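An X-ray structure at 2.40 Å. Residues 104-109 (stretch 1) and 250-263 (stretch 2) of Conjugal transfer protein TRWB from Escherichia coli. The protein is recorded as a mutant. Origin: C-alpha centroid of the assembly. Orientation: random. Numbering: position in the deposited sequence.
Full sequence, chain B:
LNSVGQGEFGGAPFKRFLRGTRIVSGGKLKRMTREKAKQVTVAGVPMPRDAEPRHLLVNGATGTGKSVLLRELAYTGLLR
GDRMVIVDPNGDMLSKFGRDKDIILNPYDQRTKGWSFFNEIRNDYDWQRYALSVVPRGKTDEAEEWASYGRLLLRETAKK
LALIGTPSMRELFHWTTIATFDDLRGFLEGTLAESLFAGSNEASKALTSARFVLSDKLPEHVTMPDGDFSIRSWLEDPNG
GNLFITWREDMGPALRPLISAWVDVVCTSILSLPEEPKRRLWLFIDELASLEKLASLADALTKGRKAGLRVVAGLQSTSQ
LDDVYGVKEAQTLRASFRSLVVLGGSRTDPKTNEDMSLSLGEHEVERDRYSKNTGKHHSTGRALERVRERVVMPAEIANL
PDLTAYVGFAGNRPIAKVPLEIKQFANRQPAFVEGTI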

# COMPACT_ATOMS: atom_id res chain seq x y z
N ILE B 104 -9.58 31.38 31.79
CA ILE B 104 -9.97 31.35 30.39
C ILE B 104 -8.73 31.56 29.52
O ILE B 104 -7.90 32.43 29.80
N LEU B 105 -8.60 30.75 28.48
CA LEU B 105 -7.51 30.88 27.54
C LEU B 105 -8.16 30.96 26.18
O LEU B 105 -8.70 29.97 25.66
N ASN B 106 -8.13 32.16 25.61
CA ASN B 106 -8.72 32.45 24.32
C ASN B 106 -8.11 33.79 23.96
O ASN B 106 -8.45 34.80 24.56
N PRO B 107 -7.19 33.81 22.97
CA PRO B 107 -6.53 35.06 22.55
C PRO B 107 -7.42 36.26 22.22
O PRO B 107 -6.97 37.40 22.31
N TYR B 108 -8.69 36.00 21.88
CA TYR B 108 -9.61 37.07 21.52
C TYR B 108 -10.72 37.37 22.54
O TYR B 108 -11.69 38.06 22.24
N ASP B 109 -10.55 36.87 23.76
CA ASP B 109 -11.53 37.11 24.79
C ASP B 109 -10.89 38.04 25.81
O ASP B 109 -9.75 37.85 26.23
N ASP B 250 -15.64 30.11 13.95
CA ASP B 250 -15.24 30.56 12.62
C ASP B 250 -13.72 30.74 12.59
O ASP B 250 -13.13 31.00 11.55
N MET B 251 -13.09 30.59 13.76
CA MET B 251 -11.65 30.73 13.90
C MET B 251 -10.97 29.47 14.39
O MET B 251 -9.85 29.51 14.91
N GLY B 252 -11.65 28.33 14.25
CA GLY B 252 -11.08 27.08 14.70
C GLY B 252 -9.79 26.74 13.98
O GLY B 252 -8.76 26.53 14.61
N PRO B 253 -9.81 26.67 12.65
CA PRO B 253 -8.61 26.35 11.90
C PRO B 253 -7.40 27.18 12.26
O PRO B 253 -6.31 26.66 12.45
N ALA B 254 -7.59 28.49 12.37
CA ALA B 254 -6.49 29.38 12.71
C ALA B 254 -5.94 29.11 14.11
O ALA B 254 -4.74 29.26 14.35
N LEU B 255 -6.82 28.70 15.02
CA LEU B 255 -6.42 28.45 16.40
C LEU B 255 -5.99 27.02 16.69
O LEU B 255 -5.49 26.74 17.77
N ARG B 256 -6.19 26.13 15.73
CA ARG B 256 -5.83 24.72 15.90
C ARG B 256 -4.45 24.49 16.55
O ARG B 256 -4.33 23.76 17.54
N PRO B 257 -3.39 25.10 16.00
CA PRO B 257 -2.09 24.86 16.65
C PRO B 257 -1.92 25.40 18.08
O PRO B 257 -1.26 24.77 18.91
N LEU B 258 -2.54 26.55 18.38
CA LEU B 258 -2.46 27.14 19.72
C LEU B 258 -3.19 26.28 20.74
O LEU B 258 -2.64 25.95 21.79
N ILE B 259 -4.43 25.92 20.41
CA ILE B 259 -5.26 25.09 21.28
C ILE B 259 -4.55 23.74 21.47
O ILE B 259 -4.44 23.24 22.59
N SER B 260 -4.05 23.17 20.37
CA SER B 260 -3.31 21.91 20.45
C SER B 260 -2.12 22.10 21.39
O SER B 260 -1.79 21.23 22.17
N ALA B 261 -1.47 23.25 21.31
CA ALA B 261 -0.34 23.51 22.18
C ALA B 261 -0.77 23.47 23.64
O ALA B 261 -0.11 22.84 24.48
N TRP B 262 -1.87 24.13 23.96
CA TRP B 262 -2.33 24.16 25.33
C TRP B 262 -2.67 22.77 25.84
O TRP B 262 -2.20 22.36 26.91
N VAL B 263 -3.47 22.05 25.07
CA VAL B 263 -3.84 20.69 25.47
C VAL B 263 -2.59 19.85 25.76
O VAL B 263 -2.53 19.13 26.75

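At the apolar centre of this contact sits P107, whose CA-to-CB bond points toward the helix of stretch 2. Its ring, puckered C-gamma endo, meets three helix side chains at once. P107 CG lies 3.6 Å from L255 CD2 and 4.1 Å from L258 CD1, while P107 CD stands 3.8 Å from W262 CH2, near the plane of the indole and at its edge. The three partners are spaced i, i+3 and i+7, so they line one side of the helix and give the compact proline ring an apolar seat. L255 reaches it with an m,t rotamer. L258 is less regular: its chi1 of -145° falls between wells, and its part in the contact is small.

Along the chain from P107 in one direction, L105 and W262 form the most extensively covered pair. Both side chains point toward the opposing stretch. L105, in the m,t rotamer, places CD1 over one face of the indole, 3.7 Å from the centroid of the five-membered ring of W262 and only 7° off the ring normal, a nearly vertical CH-pi contact. W262 has chi1 m and chi2 of -32°, and its indole meets two neighbours in different ways: L105 covers a face, P107 abuts the edge. The backbone joins in, with L105 O 3.6 Å from W262 CZ3, a van der Waals approach.

In the other direction Y108 and M251 repeat the theme with the roles exchanged, the aromatic ring now coming from the loop and the flexible side chain from the helix start. Y108 (chi1 m, chi2 80°) turns one face to M251, whose CE is 3.5 Å from the centroid of the Y108 ring, 23° off the normal; the closest atoms, Y108 CD1 and M251 CE, are 3.2 Å apart, a short carbon-carbon approach. M251 SD also lies over the face, 4.4 Å from the same Y108 centroid. M251 reaches this position with chi1 m, chi2 off its wells at -142° and chi3 m, while its backbone occupies the N-cap position. L255 CD2 fills in at the ring edge, 4.3 Å from Y108 CE1, and so links the tyrosine to the proline cluster.

No hydrogen bond crosses between the stretches; N106 instead bonds within its own loop. N106 points away from the helix, chi1 t, and its OD1 accepts a 3.0 Å hydrogen bond from Y108 N. Together with D109 N to N106 O at 3.1 Å, this braces the type I turn from N106 to D109 that carries P107 and Y108 toward the helix. N106 ND2 and Y108 OH are satisfied elsewhere in the structure. On the helix, S260 OG, well outside the contact, bonds to R256 O at 2.7 Å. The rule to read here is simple: apolar groups make the contact, and hydrogen bonds within the turn brace the backbone that presents P107 and Y108.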

# COMPACT_ATOMS: atom_id res chain seq x y z
CB ILE B 104 -10.98 32.47 30.01
CG1 ILE B 104 -12.31 32.24 30.72
CG2 ILE B 104 -11.20 32.48 28.51
CD1 ILE B 104 -13.35 33.32 30.41
CB LEU B 105 -6.56 29.69 27.60
CG LEU B 105 -5.52 29.76 28.72
CD1 LEU B 105 -4.56 28.59 28.58
CD2 LEU B 105 -4.75 31.08 28.64
CB ASN B 106 -10.23 32.60 24.46
CG ASN B 106 -10.91 32.92 23.14
OD1 ASN B 106 -10.32 33.53 22.26
ND2 ASN B 106 -12.17 32.52 23.02
CB PRO B 107 -5.67 34.61 21.36
CG PRO B 107 -6.40 33.43 20.82
CD PRO B 107 -6.82 32.70 22.07
CB TYR B 108 -10.22 36.76 20.15
CG TYR B 108 -9.18 36.55 19.06
CD1 TYR B 108 -8.51 35.33 18.92
CD2 TYR B 108 -8.85 37.57 18.17
CE1 TYR B 108 -7.54 35.13 17.91
CE2 TYR B 108 -7.89 37.39 17.17
CZ TYR B 108 -7.24 36.17 17.05
OH TYR B 108 -6.30 36.01 16.06
CB ASP B 109 -11.96 35.79 25.45
CG ASP B 109 -13.17 35.94 26.34
OD1 ASP B 109 -13.06 36.60 27.38
OD2 ASP B 109 -14.24 35.41 25.99
CB ASP B 250 -15.96 31.86 12.23
CG ASP B 250 -15.71 32.99 13.21
OD1 ASP B 250 -15.20 32.73 14.33
OD2 ASP B 250 -16.04 34.14 12.87
CB MET B 251 -11.32 31.84 14.89
CG MET B 251 -11.87 33.18 14.53
SD MET B 251 -10.65 34.39 14.97
CE MET B 251 -10.58 34.15 16.73
CB PRO B 253 -9.04 26.55 10.45
CG PRO B 253 -10.16 27.56 10.55
CD PRO B 253 -10.91 27.05 11.74
CB ALA B 254 -6.96 30.83 12.61
CB LEU B 255 -7.56 28.85 17.34
CG LEU B 255 -7.76 30.35 17.53
CD1 LEU B 255 -9.04 30.64 18.28
CD2 LEU B 255 -6.55 30.92 18.27
CB ARG B 256 -5.91 24.01 14.55
CG ARG B 256 -5.91 22.51 14.62
CD ARG B 256 -6.14 21.93 13.25
NE ARG B 256 -6.31 20.48 13.28
CZ ARG B 256 -5.46 19.60 12.74
NH1 ARG B 256 -4.37 20.03 12.10
NH2 ARG B 256 -5.71 18.29 12.82
CB PRO B 257 -1.09 25.48 15.66
CG PRO B 257 -1.88 26.45 14.90
CD PRO B 257 -3.21 25.76 14.71
CB LEU B 258 -3.07 28.55 19.76
CG LEU B 258 -2.38 29.55 20.69
CD1 LEU B 258 -3.35 30.66 21.07
CD2 LEU B 258 -1.86 28.86 21.94
CB ILE B 259 -6.67 24.88 20.67
CG1 ILE B 259 -7.39 26.23 20.58
CG2 ILE B 259 -7.49 23.97 21.55
CD1 ILE B 259 -8.56 26.24 19.58
CB SER B 260 -2.80 21.48 19.07
OG SER B 260 -3.87 21.21 18.19
CB ALA B 261 0.27 24.87 21.86
CB TRP B 262 -3.54 25.09 25.49
CG TRP B 262 -3.18 26.56 25.42
CD1 TRP B 262 -2.01 27.14 25.85
CD2 TRP B 262 -3.98 27.63 24.91
NE1 TRP B 262 -2.04 28.49 25.63
CE2 TRP B 262 -3.24 28.82 25.05
CE3 TRP B 262 -5.26 27.69 24.34
CZ2 TRP B 262 -3.73 30.07 24.64
CZ3 TRP B 262 -5.75 28.94 23.93
CH2 TRP B 262 -4.99 30.11 24.09
CB VAL B 263 -4.67 20.00 24.39
CG1 VAL B 263 -4.89 18.54 24.75
CG2 VAL B 263 -6.00 20.72 24.22